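Local coordinates for protein beta-xylanase (Caldicellulosiruptor kristjanssonii, PDB 7NWN) that probably binds plant cell-wall polysaccharides as the family 9 carbohydrate-binding module of a multimodular, hyperthermostable xylanase-glucuronoyl esterase, at residues P30-E35 with Y134-L139; Y71-V76 with R145-I150; D37-N42 with K62-D67. One frame throughout, in Å; residues are numbered along the deposited sequence.

Contact 1 (P30-E35 with Y134-L139); sequences PVIDGE and YTKTKL. With CA (calcium ion), chain R.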
loop_
_atom_site.group_PDB
_atom_site.type_symbol
_atom_site.label_atom_id
_atom_site.label_comp_id
_atom_site.label_asym_id
_atom_site.label_seq_id
_atom_site.Cartn_x
_atom_site.Cartn_y
_atom_site.Cartn_z
ATOM N N PRO A 30 -0.156 -0.041 14.200
ATOM C CA PRO A 30 1.304 -0.149 14.227
ATOM C C PRO A 30 2.053 1.181 14.353
ATOM O O PRO A 30 1.521 2.287 14.107
ATOM C CB PRO A 30 1.676 -0.793 12.896
ATOM C CG PRO A 30 0.485 -0.553 11.991
ATOM C CD PRO A 30 -0.731 -0.261 12.859
ATOM N N VAL A 31 3.319 1.029 14.737
ATOM C CA VAL A 31 4.237 2.158 14.849
ATOM C C VAL A 31 4.956 2.323 13.512
ATOM O O VAL A 31 5.539 1.354 13.012
ATOM C CB VAL A 31 5.205 1.883 16.017
ATOM C CG1 VAL A 31 6.340 2.920 16.103
ATOM C CG2 VAL A 31 4.401 1.812 17.346
ATOM N N ILE A 32 4.968 3.567 12.995
ATOM C CA ILE A 32 5.558 3.838 11.683
ATOM C C ILE A 32 7.058 4.097 11.883
ATOM O O ILE A 32 7.439 5.183 12.366
ATOM C CB ILE A 32 4.846 5.032 10.969
ATOM C CG1 ILE A 32 3.319 4.813 10.844
ATOM C CG2 ILE A 32 5.480 5.283 9.592
ATOM C CD1 ILE A 32 2.975 3.544 10.079
ATOM N N ASP A 33 7.897 3.115 11.504
ATOM C CA ASP A 33 9.338 3.246 11.750
ATOM C C ASP A 33 10.155 2.361 10.815
ATOM O O ASP A 33 11.379 2.370 10.951
ATOM C CB ASP A 33 9.685 2.813 13.192
ATOM C CG ASP A 33 9.166 1.417 13.560
ATOM O OD1 ASP A 33 8.624 0.670 12.688
ATOM O OD2 ASP A 33 9.363 1.050 14.692
ATOM N N GLY A 34 9.508 1.603 9.908
ATOM C CA GLY A 34 10.241 0.719 9.018
ATOM C C GLY A 34 10.564 -0.638 9.656
ATOM O O GLY A 34 11.204 -1.480 9.017
ATOM N N GLU A 35 10.142 -0.839 10.915
ATOM C CA GLU A 35 10.398 -2.106 11.630
ATOM C C GLU A 35 9.069 -2.870 11.737
ATOM O O GLU A 35 7.987 -2.261 11.792
ATOM C CB GLU A 35 10.938 -1.817 13.046
ATOM C CG GLU A 35 12.248 -1.008 13.068
ATOM C CD GLU A 35 13.486 -1.771 12.530
ATOM O OE1 GLU A 35 13.504 -3.019 12.556
ATOM O OE2 GLU A 35 14.373 -1.115 11.931
ATOM N N TYR A 134 2.026 9.050 5.399
ATOM C CA TYR A 134 3.202 9.121 6.256
ATOM C C TYR A 134 3.938 7.788 6.144
ATOM O O TYR A 134 3.310 6.745 6.357
ATOM C CB TYR A 134 2.740 9.312 7.695
ATOM C CG TYR A 134 3.809 9.375 8.757
ATOM C CD1 TYR A 134 5.065 9.939 8.530
ATOM C CD2 TYR A 134 3.531 8.865 10.027
ATOM C CE1 TYR A 134 5.998 9.994 9.554
ATOM C CE2 TYR A 134 4.453 8.919 11.067
ATOM C CZ TYR A 134 5.695 9.484 10.822
ATOM O OH TYR A 134 6.586 9.544 11.852
ATOM N N THR A 135 5.260 7.845 5.847
ATOM C CA THR A 135 5.952 6.607 5.470
ATOM C C THR A 135 7.336 6.580 6.119
ATOM O O THR A 135 7.933 7.631 6.360
ATOM C CB THR A 135 6.121 6.469 3.943
ATOM O OG1 THR A 135 6.944 7.556 3.513
ATOM C CG2 THR A 135 4.808 6.486 3.182
ATOM N N LYS A 136 7.852 5.357 6.274
ATOM C CA LYS A 136 9.258 5.095 6.559
ATOM C C LYS A 136 9.689 3.918 5.688
ATOM O O LYS A 136 8.848 3.071 5.348
ATOM C CB LYS A 136 9.397 4.673 8.023
ATOM C CG LYS A 136 9.092 5.800 8.993
ATOM C CD LYS A 136 10.080 6.922 8.954
ATOM C CE LYS A 136 9.700 7.959 9.991
ATOM N NZ LYS A 136 10.411 9.246 9.730
ATOM N N THR A 137 10.983 3.866 5.350
ATOM C CA THR A 137 11.462 2.731 4.585
ATOM C C THR A 137 12.714 2.207 5.288
ATOM O O THR A 137 13.293 2.875 6.119
ATOM C CB THR A 137 11.814 3.083 3.122
ATOM O OG1 THR A 137 12.871 4.031 3.130
ATOM C CG2 THR A 137 10.630 3.626 2.351
ATOM N N LYS A 138 13.105 0.996 4.931
ATOM C CA LYS A 138 14.332 0.445 5.463
ATOM C C LYS A 138 14.969 -0.352 4.334
ATOM O O LYS A 138 14.281 -1.148 3.702
ATOM C CB LYS A 138 14.041 -0.485 6.640
ATOM C CG LYS A 138 15.324 -0.997 7.330
ATOM C CD LYS A 138 15.037 -1.867 8.558
ATOM C CE LYS A 138 16.332 -2.192 9.316
ATOM N NZ LYS A 138 16.002 -3.136 10.383
ATOM N N LEU A 139 16.280 -0.173 4.153
ATOM C CA LEU A 139 17.078 -1.024 3.273
ATOM C C LEU A 139 17.330 -2.381 3.923
ATOM O O LEU A 139 17.771 -2.454 5.059
ATOM C CB LEU A 139 18.413 -0.317 2.985
ATOM C CG LEU A 139 18.318 0.968 2.168
ATOM C CD1 LEU A 139 19.706 1.354 1.647
ATOM C CD2 LEU A 139 17.365 0.781 0.986
HETATM CA CA CA R . 6.657 -0.573 12.561
HETATM O O HOH W 1 6.389 7.257 13.483
HETATM O O HOH W 2 7.606 -0.992 14.780
#
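The calcium-binding loop of this CBM9 module lays I32, G34 and E35 along Y134, K136 and K138, the residues of strand 133-140 that point at it. The strand is an outermost one of a four-stranded antiparallel sheet, and the loop passes over the face of that sheet with the calcium held above it. V31 O, D33 OD1 and E35 O each bind the metal at 2.3 Å; water 2, E147 and D37 complete the site. D33 OD1 does double duty, since the backbone N of E35 also bonds to it at 2.8 Å, closing an Asx turn. That N-H comes from above the carboxylate plane, 58° out of it, and the turn and the metal together would hold the carboxylate's rotation. Between these ligands sits G34, whose positive phi of 84° would press any CB against the carbonyl O of D33. Its N lies close over the strand, 3.6 Å from CB of K136.

I32 supplies the apolar part. Its CG2, anti to the backbone N, hangs over one face of the Y134 ring toward the rim, a CH-pi contact 4.2 Å from the centroid, and the same methyl meets CG of K136 at 3.7 Å. Water 1 joins the two residues again, donating to I32 O and bonding to the hydroxyl of Y134.

At the far end a salt bridge closes the contact. K138 runs straight out from the strand, while E35 folds at chi2 (-69°) to meet it. The ammonium NZ of K138 reaches the syn lone pair of E35 OE2 at 3.0 Å. A second, weak bond runs from K138 NZ to E35 OE1 at 3.3 Å.

Contact 2 (Y71-V76 with R145-I150); sequences YVLAEV and RVEARI. With CA (calcium ion), chain R.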
loop_
_atom_site.group_PDB
_atom_site.type_symbol
_atom_site.label_atom_id
_atom_site.label_comp_id
_atom_site.label_asym_id
_atom_site.label_seq_id
_atom_site.Cartn_x
_atom_site.Cartn_y
_atom_site.Cartn_z
ATOM N N TYR A 71 -3.077 1.127 7.118
ATOM C CA TYR A 71 -1.651 0.845 7.289
ATOM C C TYR A 71 -1.226 -0.184 6.254
ATOM O O TYR A 71 -1.940 -1.174 6.034
ATOM C CB TYR A 71 -1.351 0.289 8.693
ATOM C CG TYR A 71 -1.629 1.325 9.764
ATOM C CD1 TYR A 71 -0.681 2.283 10.099
ATOM C CD2 TYR A 71 -2.866 1.370 10.397
ATOM C CE1 TYR A 71 -0.944 3.261 11.047
ATOM C CE2 TYR A 71 -3.159 2.349 11.339
ATOM C CZ TYR A 71 -2.174 3.254 11.704
ATOM O OH TYR A 71 -2.473 4.218 12.611
ATOM N N VAL A 72 -0.051 0.057 5.649
ATOM C CA VAL A 72 0.513 -0.891 4.695
ATOM C C VAL A 72 1.936 -1.228 5.138
ATOM O O VAL A 72 2.700 -0.310 5.382
ATOM C CB VAL A 72 0.529 -0.327 3.254
ATOM C CG1 VAL A 72 0.984 -1.395 2.245
ATOM C CG2 VAL A 72 -0.848 0.251 2.849
ATOM N N LEU A 73 2.271 -2.523 5.158
ATOM C CA LEU A 73 3.660 -2.937 5.325
ATOM C C LEU A 73 4.018 -3.715 4.059
ATOM O O LEU A 73 3.387 -4.739 3.815
ATOM C CB LEU A 73 3.765 -3.865 6.546
ATOM C CG LEU A 73 5.148 -4.502 6.746
ATOM C CD1 LEU A 73 6.040 -3.455 7.339
ATOM C CD2 LEU A 73 5.031 -5.662 7.733
ATOM N N ALA A 74 4.951 -3.194 3.254
ATOM C CA ALA A 74 5.349 -3.899 2.054
ATOM C C ALA A 74 6.821 -4.279 2.176
ATOM O O ALA A 74 7.648 -3.478 2.636
ATOM C CB ALA A 74 5.081 -3.036 0.831
ATOM N N GLU A 75 7.141 -5.508 1.740
ATOM C CA GLU A 75 8.545 -5.856 1.521
ATOM C C GLU A 75 8.764 -6.273 0.067
ATOM O O GLU A 75 7.973 -7.063 -0.501
ATOM C CB GLU A 75 8.944 -7.022 2.432
ATOM C CG GLU A 75 9.057 -6.563 3.852
ATOM C CD GLU A 75 9.537 -7.589 4.866
ATOM O OE1 GLU A 75 10.030 -8.645 4.466
ATOM O OE2 GLU A 75 9.430 -7.294 6.058
ATOM N N VAL A 76 9.857 -5.741 -0.496
ATOM C CA VAL A 76 10.185 -6.010 -1.878
ATOM C C VAL A 76 11.553 -6.709 -1.906
ATOM O O VAL A 76 12.524 -6.142 -1.410
ATOM C CB VAL A 76 10.223 -4.688 -2.686
ATOM C CG1 VAL A 76 10.596 -4.944 -4.158
ATOM C CG2 VAL A 76 8.895 -3.911 -2.596
ATOM N N ARG A 145 11.894 -2.315 2.644
ATOM C CA ARG A 145 10.596 -2.421 3.271
ATOM C C ARG A 145 9.998 -1.009 3.258
ATOM O O ARG A 145 10.758 -0.049 3.426
ATOM C CB ARG A 145 10.814 -2.869 4.721
ATOM C CG ARG A 145 9.525 -2.942 5.525
ATOM C CD ARG A 145 9.775 -3.417 6.959
ATOM N NE ARG A 145 10.305 -4.776 6.981
ATOM C CZ ARG A 145 11.390 -5.131 7.651
ATOM N NH1 ARG A 145 12.020 -4.228 8.403
ATOM N NH2 ARG A 145 11.813 -6.396 7.548
ATOM N N VAL A 146 8.659 -0.922 3.094
ATOM C CA VAL A 146 7.907 0.321 3.186
ATOM C C VAL A 146 6.890 0.084 4.291
ATOM O O VAL A 146 6.300 -0.987 4.324
ATOM C CB VAL A 146 7.188 0.651 1.866
ATOM C CG1 VAL A 146 6.258 1.857 2.040
ATOM C CG2 VAL A 146 8.244 0.894 0.754
ATOM N N GLU A 147 6.793 1.037 5.221
ATOM C CA GLU A 147 5.708 1.014 6.189
ATOM C C GLU A 147 4.976 2.351 6.076
ATOM O O GLU A 147 5.615 3.374 6.206
ATOM C CB GLU A 147 6.297 0.838 7.582
ATOM C CG GLU A 147 5.214 0.495 8.635
ATOM C CD GLU A 147 5.808 0.040 9.962
ATOM O OE1 GLU A 147 6.935 0.488 10.300
ATOM O OE2 GLU A 147 5.171 -0.801 10.640
ATOM N N ALA A 148 3.663 2.305 5.818
ATOM C CA ALA A 148 2.905 3.478 5.370
ATOM C C ALA A 148 1.613 3.605 6.186
ATOM O O ALA A 148 0.960 2.601 6.514
ATOM C CB ALA A 148 2.593 3.361 3.888
ATOM N N ARG A 149 1.243 4.862 6.437
ATOM C CA ARG A 149 -0.035 5.171 7.058
ATOM C C ARG A 149 -0.769 6.153 6.139
ATOM O O ARG A 149 -0.162 7.142 5.711
ATOM C CB ARG A 149 0.218 5.811 8.425
ATOM C CG ARG A 149 -1.060 6.157 9.193
ATOM C CD ARG A 149 -0.775 6.915 10.510
ATOM N NE ARG A 149 -1.956 7.025 11.398
ATOM C CZ ARG A 149 -2.697 8.134 11.420
ATOM N NH1 ARG A 149 -2.381 9.170 10.638
ATOM N NH2 ARG A 149 -3.697 8.224 12.274
ATOM N N ILE A 150 -2.052 5.855 5.854
ATOM C CA ILE A 150 -2.937 6.786 5.164
ATOM C C ILE A 150 -4.107 7.171 6.096
ATOM O O ILE A 150 -4.876 6.317 6.482
ATOM C CB ILE A 150 -3.442 6.138 3.869
ATOM C CG1 ILE A 150 -2.309 5.902 2.869
ATOM C CG2 ILE A 150 -4.557 7.005 3.294
ATOM C CD1 ILE A 150 -2.650 4.872 1.816
HETATM CA CA CA R . 6.657 -0.573 12.561
HETATM O O HOH W 2 7.606 -0.992 14.780
#
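E75 and R145, side by side and pointing the same way, form a salt bridge at one end of two antiparallel strands; Y71 and R149 pair likewise, through a hydrogen bond, at the other. In the first pair R145 grips a single oxygen side-on: NE lies 2.8 Å and NH2 3.0 Å from E75 OE2. Both nitrogens reach that oxygen from the same face of the carboxylate, out of its plane, although the oxygen itself lies near the guanidinium plane; the two planes are turned 51° apart. The bend of R145 at chi3 (-63°) swings NE and NH2 onto the glutamate, while NH1 bonds to G34 O.

R149 instead stays extended from CG to NE and runs along the Y71 ring, its CG 3.4 Å from CE1 of the tyrosine. NE then donates to Y71 OH at 3.1 Å, in the guanidinium plane, and the same hydroxyl is hydrogen-bonded to D66 OD2. Between the pairs, L73 lies beside E147, its CD1 packed on CD of R145 at 3.8 Å. E147 stretches up from the sheet and takes the calcium with both carboxylate oxygens, OE1 at 2.5 Å and OE2 at 2.4 Å; W40 NE1 hydrogen-bonds to OE2, as G34 N does to OE1, which would steady the carboxylate.

Beneath, V72 with A148 and A74 with V146 are hydrogen-bonded pairs, two backbone bonds each. Their small apolar side chains form the opposite face, where V72 and V146 pack on I96 and V94 of strand 93-99. Strands 69-77 and 143-151 are the inner two of the sheet, flanked by 58-66 beyond Y71 to E75 and by 133-140 beyond R145 to R149.

Contact 3 (D37-N42 with K62-D67); sequences DDIWNN and KLMWDD. With CA (calcium ion), chain R; EDO (1,2-ethanediol), chain J.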
loop_
_atom_site.group_PDB
_atom_site.type_symbol
_atom_site.label_atom_id
_atom_site.label_comp_id
_atom_site.label_asym_id
_atom_site.label_seq_id
_atom_site.Cartn_x
_atom_site.Cartn_y
_atom_site.Cartn_z
ATOM N N ASP A 37 6.524 -4.468 13.572
ATOM C CA ASP A 37 5.858 -4.593 14.874
ATOM C C ASP A 37 5.443 -6.052 15.080
ATOM O O ASP A 37 5.003 -6.707 14.122
ATOM C CB ASP A 37 4.497 -3.859 14.887
ATOM C CG ASP A 37 4.605 -2.379 14.535
ATOM O OD1 ASP A 37 5.173 -2.072 13.482
ATOM O OD2 ASP A 37 4.120 -1.540 15.325
ATOM N N ASP A 38 5.508 -6.504 16.344
ATOM C CA ASP A 38 4.972 -7.788 16.778
ATOM C C ASP A 38 3.556 -7.999 16.198
ATOM O O ASP A 38 3.246 -9.052 15.628
ATOM C CB ASP A 38 4.951 -7.808 18.327
ATOM C CG ASP A 38 4.051 -8.898 18.918
ATOM O OD1 ASP A 38 4.165 -10.029 18.473
ATOM O OD2 ASP A 38 3.193 -8.585 19.824
ATOM N N ILE A 39 2.704 -6.974 16.243
ATOM C CA ILE A 39 1.321 -7.162 15.801
ATOM C C ILE A 39 1.189 -7.455 14.298
ATOM O O ILE A 39 0.170 -8.042 13.901
ATOM C CB ILE A 39 0.408 -5.997 16.185
ATOM C CG1 ILE A 39 0.801 -4.662 15.526
ATOM C CG2 ILE A 39 0.249 -5.905 17.724
ATOM C CD1 ILE A 39 -0.249 -3.555 15.796
ATOM N N TRP A 40 2.176 -7.049 13.473
ATOM C CA TRP A 40 2.090 -7.365 12.057
ATOM C C TRP A 40 2.202 -8.875 11.853
ATOM O O TRP A 40 1.671 -9.386 10.866
ATOM C CB TRP A 40 3.204 -6.703 11.211
ATOM C CG TRP A 40 2.991 -5.264 10.848
ATOM C CD1 TRP A 40 3.791 -4.238 11.249
ATOM C CD2 TRP A 40 1.978 -4.697 9.991
ATOM N NE1 TRP A 40 3.372 -3.058 10.700
ATOM C CE2 TRP A 40 2.264 -3.311 9.912
ATOM C CE3 TRP A 40 0.916 -5.229 9.232
ATOM C CZ2 TRP A 40 1.517 -2.445 9.113
ATOM C CZ3 TRP A 40 0.146 -4.368 8.472
ATOM C CH2 TRP A 40 0.439 -3.003 8.434
ATOM N N ASN A 41 2.917 -9.573 12.743
ATOM C CA ASN A 41 3.062 -11.033 12.633
ATOM C C ASN A 41 1.736 -11.783 12.810
ATOM O O ASN A 41 1.651 -12.939 12.422
ATOM C CB ASN A 41 4.189 -11.602 13.523
ATOM C CG ASN A 41 5.508 -10.911 13.237
ATOM O OD1 ASN A 41 5.848 -10.671 12.088
ATOM N ND2 ASN A 41 6.272 -10.572 14.255
ATOM N N ASN A 42 0.687 -11.127 13.307
ATOM C CA ASN A 42 -0.622 -11.744 13.497
ATOM C C ASN A 42 -1.531 -11.629 12.264
ATOM O O ASN A 42 -2.677 -12.059 12.338
ATOM C CB ASN A 42 -1.380 -11.185 14.715
ATOM C CG ASN A 42 -1.860 -12.336 15.586
ATOM O OD1 ASN A 42 -1.046 -13.182 15.932
ATOM N ND2 ASN A 42 -3.161 -12.470 15.854
ATOM N N LYS A 62 1.153 -6.435 3.837
ATOM C CA LYS A 62 0.134 -6.672 4.847
ATOM C C LYS A 62 -0.631 -5.372 5.030
ATOM O O LYS A 62 -0.066 -4.302 4.787
ATOM C CB LYS A 62 0.801 -7.074 6.155
ATOM C CG LYS A 62 1.433 -8.464 6.098
ATOM C CD LYS A 62 2.097 -8.901 7.400
ATOM C CE LYS A 62 2.528 -10.363 7.341
ATOM N NZ LYS A 62 3.021 -10.811 8.639
ATOM N N LEU A 63 -1.868 -5.494 5.509
ATOM C CA LEU A 63 -2.744 -4.359 5.691
ATOM C C LEU A 63 -3.258 -4.432 7.109
ATOM O O LEU A 63 -3.408 -5.539 7.640
ATOM C CB LEU A 63 -3.936 -4.455 4.710
ATOM C CG LEU A 63 -3.623 -4.223 3.229
ATOM C CD1 LEU A 63 -4.915 -4.220 2.373
ATOM C CD2 LEU A 63 -2.858 -2.921 3.033
ATOM N N MET A 64 -3.591 -3.259 7.664
ATOM C CA MET A 64 -4.180 -3.187 8.997
ATOM C C MET A 64 -4.955 -1.875 9.025
ATOM O O MET A 64 -4.623 -0.966 8.265
ATOM C CB MET A 64 -3.066 -3.210 10.054
ATOM C CG MET A 64 -3.523 -3.556 11.474
ATOM S SD MET A 64 -2.132 -3.932 12.592
ATOM C CE MET A 64 -1.469 -5.396 11.847
ATOM N N TRP A 65 -6.010 -1.776 9.847
ATOM C CA TRP A 65 -6.715 -0.508 9.974
ATOM C C TRP A 65 -6.964 -0.163 11.435
ATOM O O TRP A 65 -7.092 -1.050 12.269
ATOM C CB TRP A 65 -8.063 -0.558 9.240
ATOM C CG TRP A 65 -9.098 -1.435 9.892
ATOM C CD1 TRP A 65 -9.171 -2.801 9.857
ATOM C CD2 TRP A 65 -10.237 -0.990 10.650
ATOM N NE1 TRP A 65 -10.283 -3.248 10.532
ATOM C CE2 TRP A 65 -10.970 -2.152 11.011
ATOM C CE3 TRP A 65 -10.713 0.269 11.049
ATOM C CZ2 TRP A 65 -12.140 -2.074 11.779
ATOM C CZ3 TRP A 65 -11.908 0.349 11.753
ATOM C CH2 TRP A 65 -12.572 -0.817 12.152
ATOM N N ASP A 66 -7.065 1.134 11.697
ATOM C CA ASP A 66 -7.556 1.588 12.980
ATOM C C ASP A 66 -8.609 2.668 12.737
ATOM O O ASP A 66 -8.883 3.021 11.596
ATOM C CB ASP A 66 -6.424 1.979 13.944
ATOM C CG ASP A 66 -5.657 3.250 13.616
ATOM O OD1 ASP A 66 -6.206 4.149 12.947
ATOM O OD2 ASP A 66 -4.531 3.380 14.133
ATOM N N ASP A 67 -9.086 3.284 13.821
ATOM C CA ASP A 67 -10.165 4.251 13.726
ATOM C C ASP A 67 -9.804 5.406 12.807
ATOM O O ASP A 67 -10.735 6.034 12.331
ATOM C CB ASP A 67 -10.571 4.833 15.094
ATOM C CG ASP A 67 -11.228 3.783 15.979
ATOM O OD1 ASP A 67 -11.615 2.694 15.467
ATOM O OD2 ASP A 67 -11.271 4.014 17.173
HETATM CA CA CA R . 6.657 -0.573 12.561
HETATM C C1 EDO J . -11.123 10.257 12.311
HETATM O O1 EDO J . -11.835 9.029 12.273
HETATM C C2 EDO J . -10.992 10.886 10.978
HETATM O O2 EDO J . -12.115 11.682 10.625
HETATM O O HOH W 3 5.209 -9.642 9.797
HETATM O O HOH W 2 7.606 -0.992 14.780
#
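A Met-aromatic contact between M64 and W40 joins the turn at the end of the calcium loop, where 38-41 have helical backbone angles, to strand 58-66, an outermost strand of the four-stranded sheet. M64 SD stands 4.8 Å from the centroid of the W40 six-membered ring, above its face and 12° off the normal. The bend of M64 at chi3 (-64°) carries CE over the rim of the indole, 3.5 Å from W40 CE3.

Further packing adds to this: K62 CB touches W40 CE3 at 3.6 Å, I39 CD1 crosses to M64 SD at 3.7 Å, and the backbone C of L63 lies at the ring edge. With the indole cut back to an alanine here, M64 and K62 CB are likely to lose their packing partner and E147 OE2 its N-H donor.

On the metal side, D37, which opens the turn, binds the calcium through OD1 at 2.3 Å.

Polar bonds fasten the turn's far end. K62, extended beyond CG, runs past the indole in the opposite direction until NZ donates to W40 O at 3.0 Å, from above the carbonyl plane; it also makes a cation-pi contact with W45. Water 3 links the two segments again, accepting from K62 NZ and donating to N41 OD1 at 2.6 Å.

All three contacts gather round one calcium and one four-stranded sheet. Contact 2 is the buried centre, pairing the two inner strands through regular backbone bonds; contacts 1 and 3 reach the outermost strands, 133-140 and 58-66, from one continuous loop that crosses the sheet. E147 of contact 2 completes the metal site that V31, D33 and E35 of contact 1 and D37 of contact 3 begin. Chemistry follows place: contact 1, partly buried, mixes an ion pair and a water bridge with isoleucine-tyrosine packing; contact 3, buried, packs an indole on methionine and adds a lysine bond. Direct bonds tie them together, Y134 O to R149 N, V31 N to D37 OD2, and L73 O to K62 N.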